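Local coordinates for gamma-glutamyltransferase 1 Threonine peptidase. MEROPS family T03 (PDB 7D9E), which transfers gamma-glutamyl groups from donors to acceptors, probably by way of a catalytic threonine nucleophile as in other gamma-glutamyltranspeptidases, at residues 173-178 with 182-187; 224-229 with 235-240. All coordinates share one frame; numbering follows the deposited sequence.

Interaction 1: 173-178 with 182-187; sequences DAIALF and TNFGDY
F178 drives one edge of its ring into the face of F184, a T-shaped stack with centroids 5.1 Å apart and planes at 68°. F178 CE2 stands over the middle of the F184 ring, and F178 CD2 beside it makes the closest approach, 3.7 Å to F184 CG. F184 reaches this position with CG anti to its backbone N (chi1 -179°), swinging the ring onto the helix. This aromatic pair is the tight, buried part of the contact. Towards the surface it thins out: I175 meets only the rim of the F184 ring, its CG1 lying in the ring plane 3.8 Å from F184 CE2. T182 OG1 approaches F178 CB no closer than 4.1 Å, and that hydroxyl bonds to G27 O of the partner chain. With an alanine in place of F184, the edge of F178 would probably lose the face it packs on, and I175 its neighbour at the rim. F184 also lies nearly parallel to F188 and edge-to-face with F24 of the partner chain. The F178 side chain is about 13 Å from the bound 6-diazenyl-5-oxo-L-norleucine, too far to touch it. The contact joins the C-terminal end of helix 165-178, across a five-residue connection, to the short helix 184-188, and the partner chain packs against both.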
ATOM      1  N   ASP A 173       4.220 -19.506   1.808  1.00 22.70           N
ATOM      2  CA  ASP A 173       3.958 -18.852   3.081  1.00 24.59           C
ATOM      3  C   ASP A 173       2.463 -18.814   3.356  1.00 21.25           C
ATOM      4  O   ASP A 173       2.020 -19.071   4.481  1.00 24.35           O
ATOM      5  CB  ASP A 173       4.484 -17.415   3.043  1.00 25.48           C
ATOM      6  CG  ASP A 173       5.994 -17.333   2.916  1.00 35.62           C
ATOM      7  OD1 ASP A 173       6.696 -18.257   3.369  1.00 33.93           O
ATOM      8  OD2 ASP A 173       6.472 -16.332   2.342  1.00 35.76           O
ATOM      9  N   ALA A 174       1.668 -18.498   2.334  1.00 21.47           N
ATOM     10  CA  ALA A 174       0.225 -18.419   2.526  1.00 22.22           C
ATOM     11  C   ALA A 174      -0.347 -19.792   2.839  1.00 26.17           C
ATOM     12  O   ALA A 174      -1.210 -19.930   3.715  1.00 24.14           O
ATOM     13  CB  ALA A 174      -0.436 -17.849   1.274  1.00 21.81           C
ATOM     14  N   ILE A 175       0.127 -20.821   2.138  1.00 21.95           N
ATOM     15  CA  ILE A 175      -0.356 -22.176   2.395  1.00 23.10           C
ATOM     16  C   ILE A 175      -0.066 -22.581   3.834  1.00 27.04           C
ATOM     17  O   ILE A 175      -0.890 -23.230   4.489  1.00 28.22           O
ATOM     18  CB  ILE A 175       0.267 -23.152   1.390  1.00 22.70           C
ATOM     19  CG1 ILE A 175      -0.411 -22.992   0.038  1.00 32.13           C
ATOM     20  CG2 ILE A 175       0.092 -24.569   1.874  1.00 28.34           C
ATOM     21  CD1 ILE A 175       0.406 -23.559  -1.097  1.00 33.78           C
ATOM     22  N   ALA A 176       1.099 -22.191   4.355  1.00 26.72           N
ATOM     23  CA  ALA A 176       1.409 -22.482   5.750  1.00 26.80           C
ATOM     24  C   ALA A 176       0.408 -21.814   6.684  1.00 27.32           C
ATOM     25  O   ALA A 176      -0.029 -22.410   7.676  1.00 32.34           O
ATOM     26  CB  ALA A 176       2.836 -22.027   6.066  1.00 25.74           C
ATOM     27  N   LEU A 177       0.029 -20.575   6.378  1.00 23.79           N
ATOM     28  CA  LEU A 177      -0.938 -19.867   7.213  1.00 26.45           C
ATOM     29  C   LEU A 177      -2.337 -20.454   7.072  1.00 26.88           C
ATOM     30  O   LEU A 177      -3.045 -20.622   8.072  1.00 29.38           O
ATOM     31  CB  LEU A 177      -0.967 -18.388   6.827  1.00 25.85           C
ATOM     32  CG  LEU A 177      -1.899 -17.490   7.638  1.00 25.56           C
ATOM     33  CD1 LEU A 177      -1.555 -17.526   9.118  1.00 33.02           C
ATOM     34  CD2 LEU A 177      -1.884 -16.063   7.109  1.00 32.94           C
ATOM     35  N   PHE A 178      -2.763 -20.751   5.840  1.00 24.27           N
ATOM     36  CA  PHE A 178      -4.132 -21.208   5.616  1.00 25.97           C
ATOM     37  C   PHE A 178      -4.351 -22.624   6.149  1.00 30.09           C
ATOM     38  O   PHE A 178      -5.479 -22.984   6.491  1.00 30.11           O
ATOM     39  CB  PHE A 178      -4.508 -21.124   4.128  1.00 22.71           C
ATOM     40  CG  PHE A 178      -4.363 -19.753   3.529  1.00 19.92           C
ATOM     41  CD1 PHE A 178      -4.560 -18.623   4.295  1.00 18.71           C
ATOM     42  CD2 PHE A 178      -4.045 -19.596   2.170  1.00 20.20           C
ATOM     43  CE1 PHE A 178      -4.422 -17.360   3.728  1.00 20.72           C
ATOM     44  CE2 PHE A 178      -3.920 -18.355   1.609  1.00 20.51           C
ATOM     45  CZ  PHE A 178      -4.118 -17.249   2.377  1.00 18.21           C
ATOM     46  N   THR A 182      -9.247 -23.191   4.172  1.00 26.40           N
ATOM     47  CA  THR A 182      -9.940 -22.486   3.097  1.00 23.11           C
ATOM     48  C   THR A 182      -9.829 -23.306   1.814  1.00 26.48           C
ATOM     49  O   THR A 182      -9.210 -24.376   1.789  1.00 30.78           O
ATOM     50  CB  THR A 182      -9.333 -21.101   2.811  1.00 24.57           C
ATOM     51  OG1 THR A 182      -8.058 -21.279   2.171  1.00 23.04           O
ATOM     52  CG2 THR A 182      -9.136 -20.324   4.084  1.00 24.08           C
ATOM     53  N   ASN A 183     -10.406 -22.784   0.730  1.00 24.08           N
ATOM     54  CA  ASN A 183     -10.375 -23.425  -0.581  1.00 26.72           C
ATOM     55  C   ASN A 183      -9.226 -22.951  -1.452  1.00 25.92           C
ATOM     56  O   ASN A 183      -9.232 -23.206  -2.664  1.00 25.76           O
ATOM     57  CB  ASN A 183     -11.720 -23.235  -1.282  1.00 25.46           C
ATOM     58  CG  ASN A 183     -12.024 -21.783  -1.584  1.00 26.45           C
ATOM     59  OD1 ASN A 183     -11.323 -20.880  -1.126  1.00 27.25           O
ATOM     60  ND2 ASN A 183     -13.089 -21.554  -2.327  1.00 26.29           N
ATOM     61  N   PHE A 184      -8.235 -22.292  -0.854  1.00 23.21           N
ATOM     62  CA  PHE A 184      -7.133 -21.713  -1.611  1.00 22.36           C
ATOM     63  C   PHE A 184      -6.475 -22.731  -2.527  1.00 24.63           C
ATOM     64  O   PHE A 184      -6.207 -22.444  -3.700  1.00 27.13           O
ATOM     65  CB  PHE A 184      -6.096 -21.168  -0.629  1.00 21.44           C
ATOM     66  CG  PHE A 184      -4.911 -20.528  -1.291  1.00 19.30           C
ATOM     67  CD1 PHE A 184      -5.042 -19.332  -1.966  1.00 17.55           C
ATOM     68  CD2 PHE A 184      -3.652 -21.108  -1.207  1.00 23.03           C
ATOM     69  CE1 PHE A 184      -3.946 -18.719  -2.557  1.00 19.35           C
ATOM     70  CE2 PHE A 184      -2.556 -20.499  -1.799  1.00 21.50           C
ATOM     71  CZ  PHE A 184      -2.699 -19.305  -2.473  1.00 20.39           C
ATOM     72  N   GLY A 185      -6.187 -23.920  -1.998  1.00 26.99           N
ATOM     73  CA  GLY A 185      -5.480 -24.936  -2.761  1.00 33.42           C
ATOM     74  C   GLY A 185      -6.249 -25.452  -3.954  1.00 32.95           C
ATOM     75  O   GLY A 185      -5.638 -25.964  -4.900  1.00 38.95           O
ATOM     76  N   ASP A 186      -7.575 -25.309  -3.943  1.00 31.44           N
ATOM     77  CA  ASP A 186      -8.389 -25.757  -5.061  1.00 40.19           C
ATOM     78  C   ASP A 186      -8.280 -24.837  -6.269  1.00 35.98           C
ATOM     79  O   ASP A 186      -8.632 -25.256  -7.377  1.00 34.50           O
ATOM     80  CB  ASP A 186      -9.854 -25.805  -4.636  1.00 46.28           C
ATOM     81  CG  ASP A 186     -10.148 -26.930  -3.670  1.00 47.53           C
ATOM     82  OD1 ASP A 186      -9.444 -27.964  -3.703  1.00 60.68           O
ATOM     83  OD2 ASP A 186     -11.091 -26.765  -2.872  1.00 55.95           O
ATOM     84  N   TYR A 187      -7.830 -23.590  -6.085  1.00 25.83           N
ATOM     85  CA  TYR A 187      -7.691 -22.639  -7.175  1.00 25.47           C
ATOM     86  C   TYR A 187      -6.260 -22.267  -7.484  1.00 23.89           C
ATOM     87  O   TYR A 187      -5.960 -21.969  -8.633  1.00 25.62           O
ATOM     88  CB  TYR A 187      -8.474 -21.354  -6.869  1.00 25.37           C
ATOM     89  CG  TYR A 187      -9.955 -21.577  -7.047  1.00 28.80           C
ATOM     90  CD1 TYR A 187     -10.730 -22.072  -6.012  1.00 27.55           C
ATOM     91  CD2 TYR A 187     -10.567 -21.323  -8.264  1.00 34.16           C
ATOM     92  CE1 TYR A 187     -12.083 -22.306  -6.188  1.00 34.57           C
ATOM     93  CE2 TYR A 187     -11.915 -21.538  -8.441  1.00 39.32           C
ATOM     94  CZ  TYR A 187     -12.663 -22.025  -7.398  1.00 34.48           C
ATOM     95  OH  TYR A 187     -14.007 -22.242  -7.590  1.00 40.31           O
TER

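Interaction 2: 224-229 with 235-240; sequences KLLIAQ and GLITSD
I227 and L226 bear on I237, T238 and S239 in a helix-loop-helix connection, where helix 221-233 runs into a short loop and helix 239-244 begins with T238 as its N-cap. The chain doubles back far enough for the loop to rest against the side of the helix it has just left, with the CA atoms of I227 and T238 6.0 Å apart. I227 does most of the work. Its CB does not aim straight at the loop; the branch that gets there is CG1, set beside the backbone N and anti to the carbonyl carbon (chi1 -63°), whereas CG2 takes no part. CG1 comes 4.0 Å from S239 N, and a further turn about the CB-CG1 bond (chi2 -47°) delivers the CD1 methyl to the backbone itself. There CD1 lies almost squarely over the flat face of the peptide joining T238 to S239, only 3.3 Å from T238 C. This is tight packing of a methyl group on a peptide plane.

A second, purely aliphatic touch lies deeper. L226 sends CD2 obliquely across to I237 CG2, 3.9 Å away, and F35 of the partner chain packs on L226 as well. CB of T238 points away from helix 221-233, and the OG1 of T238 is hydrogen-bonded to D241 OD2 within the new helix. No hydrogen bond crosses between 224-229 and 235-240, so van der Waals fit is what joins them here. The I237 carbonyl adds to that fit, its O lying 3.5 Å from I227 CD1.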
ATOM      1  N   LYS A 224     -23.607 -12.278  -6.578  1.00 24.03           N
ATOM      2  CA  LYS A 224     -24.320 -13.461  -6.117  1.00 27.18           C
ATOM      3  C   LYS A 224     -23.348 -14.568  -5.716  1.00 26.85           C
ATOM      4  O   LYS A 224     -23.571 -15.271  -4.719  1.00 26.90           O
ATOM      5  CB  LYS A 224     -25.274 -13.939  -7.213  1.00 30.21           C
ATOM      6  CG  LYS A 224     -26.500 -13.048  -7.394  1.00 37.21           C
ATOM      7  N   LEU A 225     -22.273 -14.748  -6.491  1.00 26.98           N
ATOM      8  CA  LEU A 225     -21.296 -15.780  -6.158  1.00 23.99           C
ATOM      9  C   LEU A 225     -20.544 -15.438  -4.881  1.00 23.31           C
ATOM     10  O   LEU A 225     -20.236 -16.320  -4.071  1.00 25.30           O
ATOM     11  CB  LEU A 225     -20.310 -15.954  -7.310  1.00 23.01           C
ATOM     12  CG  LEU A 225     -20.915 -16.536  -8.592  1.00 25.20           C
ATOM     13  CD1 LEU A 225     -19.902 -16.483  -9.718  1.00 27.97           C
ATOM     14  CD2 LEU A 225     -21.399 -17.969  -8.345  1.00 28.19           C
ATOM     15  N   LEU A 226     -20.237 -14.158  -4.684  1.00 22.37           N
ATOM     16  CA  LEU A 226     -19.569 -13.732  -3.457  1.00 21.36           C
ATOM     17  C   LEU A 226     -20.465 -13.996  -2.259  1.00 27.50           C
ATOM     18  O   LEU A 226     -20.020 -14.524  -1.233  1.00 25.18           O
ATOM     19  CB  LEU A 226     -19.197 -12.249  -3.572  1.00 20.70           C
ATOM     20  CG  LEU A 226     -18.199 -11.700  -2.562  1.00 25.39           C
ATOM     21  CD1 LEU A 226     -17.643 -10.382  -3.102  1.00 25.54           C
ATOM     22  CD2 LEU A 226     -18.830 -11.437  -1.224  1.00 29.58           C
ATOM     23  N   ILE A 227     -21.746 -13.648  -2.377  1.00 22.95           N
ATOM     24  CA  ILE A 227     -22.675 -13.882  -1.280  1.00 27.24           C
ATOM     25  C   ILE A 227     -22.784 -15.372  -0.985  1.00 27.78           C
ATOM     26  O   ILE A 227     -22.844 -15.789   0.178  1.00 27.91           O
ATOM     27  CB  ILE A 227     -24.041 -13.245  -1.592  1.00 27.91           C
ATOM     28  CG1 ILE A 227     -23.908 -11.729  -1.709  1.00 31.92           C
ATOM     29  CG2 ILE A 227     -25.070 -13.649  -0.542  1.00 29.93           C
ATOM     30  CD1 ILE A 227     -23.119 -11.071  -0.602  1.00 40.63           C
ATOM     31  N   ALA A 228     -22.834 -16.200  -2.030  1.00 26.80           N
ATOM     32  CA  ALA A 228     -22.927 -17.639  -1.807  1.00 33.65           C
ATOM     33  C   ALA A 228     -21.698 -18.153  -1.066  1.00 25.94           C
ATOM     34  O   ALA A 228     -21.800 -19.049  -0.220  1.00 30.62           O
ATOM     35  CB  ALA A 228     -23.096 -18.372  -3.136  1.00 29.85           C
ATOM     36  N   GLN A 229     -20.518 -17.620  -1.389  1.00 24.91           N
ATOM     37  CA  GLN A 229     -19.326 -18.068  -0.687  1.00 24.51           C
ATOM     38  C   GLN A 229     -19.375 -17.655   0.778  1.00 24.79           C
ATOM     39  O   GLN A 229     -18.946 -18.410   1.653  1.00 28.55           O
ATOM     40  CB  GLN A 229     -18.091 -17.495  -1.363  1.00 25.62           C
ATOM     41  CG  GLN A 229     -16.795 -18.057  -0.836  1.00 24.47           C
ATOM     42  CD  GLN A 229     -16.582 -19.469  -1.294  1.00 24.03           C
ATOM     43  OE1 GLN A 229     -16.922 -19.825  -2.428  1.00 27.15           O
ATOM     44  NE2 GLN A 229     -16.064 -20.301  -0.408  1.00 29.42           N
ATOM     45  N   GLY A 235     -19.320 -16.185   6.422  1.00 30.77           N
ATOM     46  CA  GLY A 235     -18.887 -14.809   6.354  1.00 29.79           C
ATOM     47  C   GLY A 235     -20.014 -13.842   6.668  1.00 28.23           C
ATOM     48  O   GLY A 235     -21.158 -14.220   6.928  1.00 30.70           O
ATOM     49  N   LEU A 236     -19.670 -12.555   6.614  1.00 25.08           N
ATOM     50  CA  LEU A 236     -20.582 -11.504   7.046  1.00 27.45           C
ATOM     51  C   LEU A 236     -21.088 -10.655   5.893  1.00 30.35           C
ATOM     52  O   LEU A 236     -22.114  -9.989   6.045  1.00 26.77           O
ATOM     53  CB  LEU A 236     -19.843 -10.561   7.999  1.00 26.65           C
ATOM     54  CG  LEU A 236     -19.574 -11.042   9.410  1.00 28.92           C
ATOM     55  CD1 LEU A 236     -18.575 -12.167   9.400  1.00 41.57           C
ATOM     56  CD2 LEU A 236     -19.015  -9.883  10.234  1.00 30.56           C
ATOM     57  N   ILE A 237     -20.398 -10.653   4.756  1.00 23.39           N
ATOM     58  CA  ILE A 237     -20.741  -9.746   3.672  1.00 22.65           C
ATOM     59  C   ILE A 237     -22.054 -10.178   3.042  1.00 23.50           C
ATOM     60  O   ILE A 237     -22.270 -11.367   2.753  1.00 25.30           O
ATOM     61  CB  ILE A 237     -19.615  -9.694   2.643  1.00 21.33           C
ATOM     62  CG1 ILE A 237     -18.385  -9.066   3.306  1.00 24.89           C
ATOM     63  CG2 ILE A 237     -20.001  -8.845   1.426  1.00 27.24           C
ATOM     64  CD1 ILE A 237     -17.154  -9.139   2.453  1.00 25.78           C
ATOM     65  N   THR A 238     -22.953  -9.208   2.867  1.00 25.05           N
ATOM     66  CA  THR A 238     -24.283  -9.413   2.313  1.00 24.79           C
ATOM     67  C   THR A 238     -24.474  -8.552   1.068  1.00 24.23           C
ATOM     68  O   THR A 238     -23.670  -7.683   0.753  1.00 24.04           O
ATOM     69  CB  THR A 238     -25.380  -9.032   3.335  1.00 26.18           C
ATOM     70  OG1 THR A 238     -25.316  -7.626   3.604  1.00 26.85           O
ATOM     71  CG2 THR A 238     -25.238  -9.819   4.627  1.00 30.25           C
ATOM     72  N   SER A 239     -25.577  -8.792   0.354  1.00 25.66           N
ATOM     73  CA  SER A 239     -25.910  -7.933  -0.780  1.00 27.32           C
ATOM     74  C   SER A 239     -25.991  -6.465  -0.363  1.00 24.87           C
ATOM     75  O   SER A 239     -25.537  -5.577  -1.099  1.00 25.80           O
ATOM     76  CB  SER A 239     -27.234  -8.390  -1.407  1.00 30.91           C
ATOM     77  OG  SER A 239     -27.661  -7.433  -2.369  1.00 36.23           O
ATOM     78  N   ASP A 240     -26.543  -6.186   0.827  1.00 29.52           N
ATOM     79  CA  ASP A 240     -26.633  -4.807   1.302  1.00 30.53           C
ATOM     80  C   ASP A 240     -25.253  -4.154   1.392  1.00 27.55           C
ATOM     81  O   ASP A 240     -25.087  -2.976   1.046  1.00 29.05           O
ATOM     82  CB  ASP A 240     -27.293  -4.752   2.685  1.00 28.41           C
ATOM     83  CG  ASP A 240     -28.802  -4.842   2.632  1.00 41.04           C
ATOM     84  OD1 ASP A 240     -29.355  -5.288   1.602  1.00 46.64           O
ATOM     85  OD2 ASP A 240     -29.442  -4.464   3.637  1.00 49.28           O
TER

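Both interactions are local: each brings the end of a helix-to-helix connection back onto the preceding helix, and neither uses a hydrogen bond between its segments. Each has two buried residues among those that touch, but interaction 1 has none that are exposed, whereas T238 and S239 at the edge of interaction 2 are. Their chemistry differs. Interaction 1 is built on aromatic rings that turn an edge to a face, whereas interaction 2 sets aliphatic branches against one another and against bare backbone. They hold different helices but are neighbours, with N183 of the first packing on Q229 of the second. The partner chain borders both, hydrogen-bonded to T182 and N183 in one and to Q229 in the other, and packing on F184 and L226.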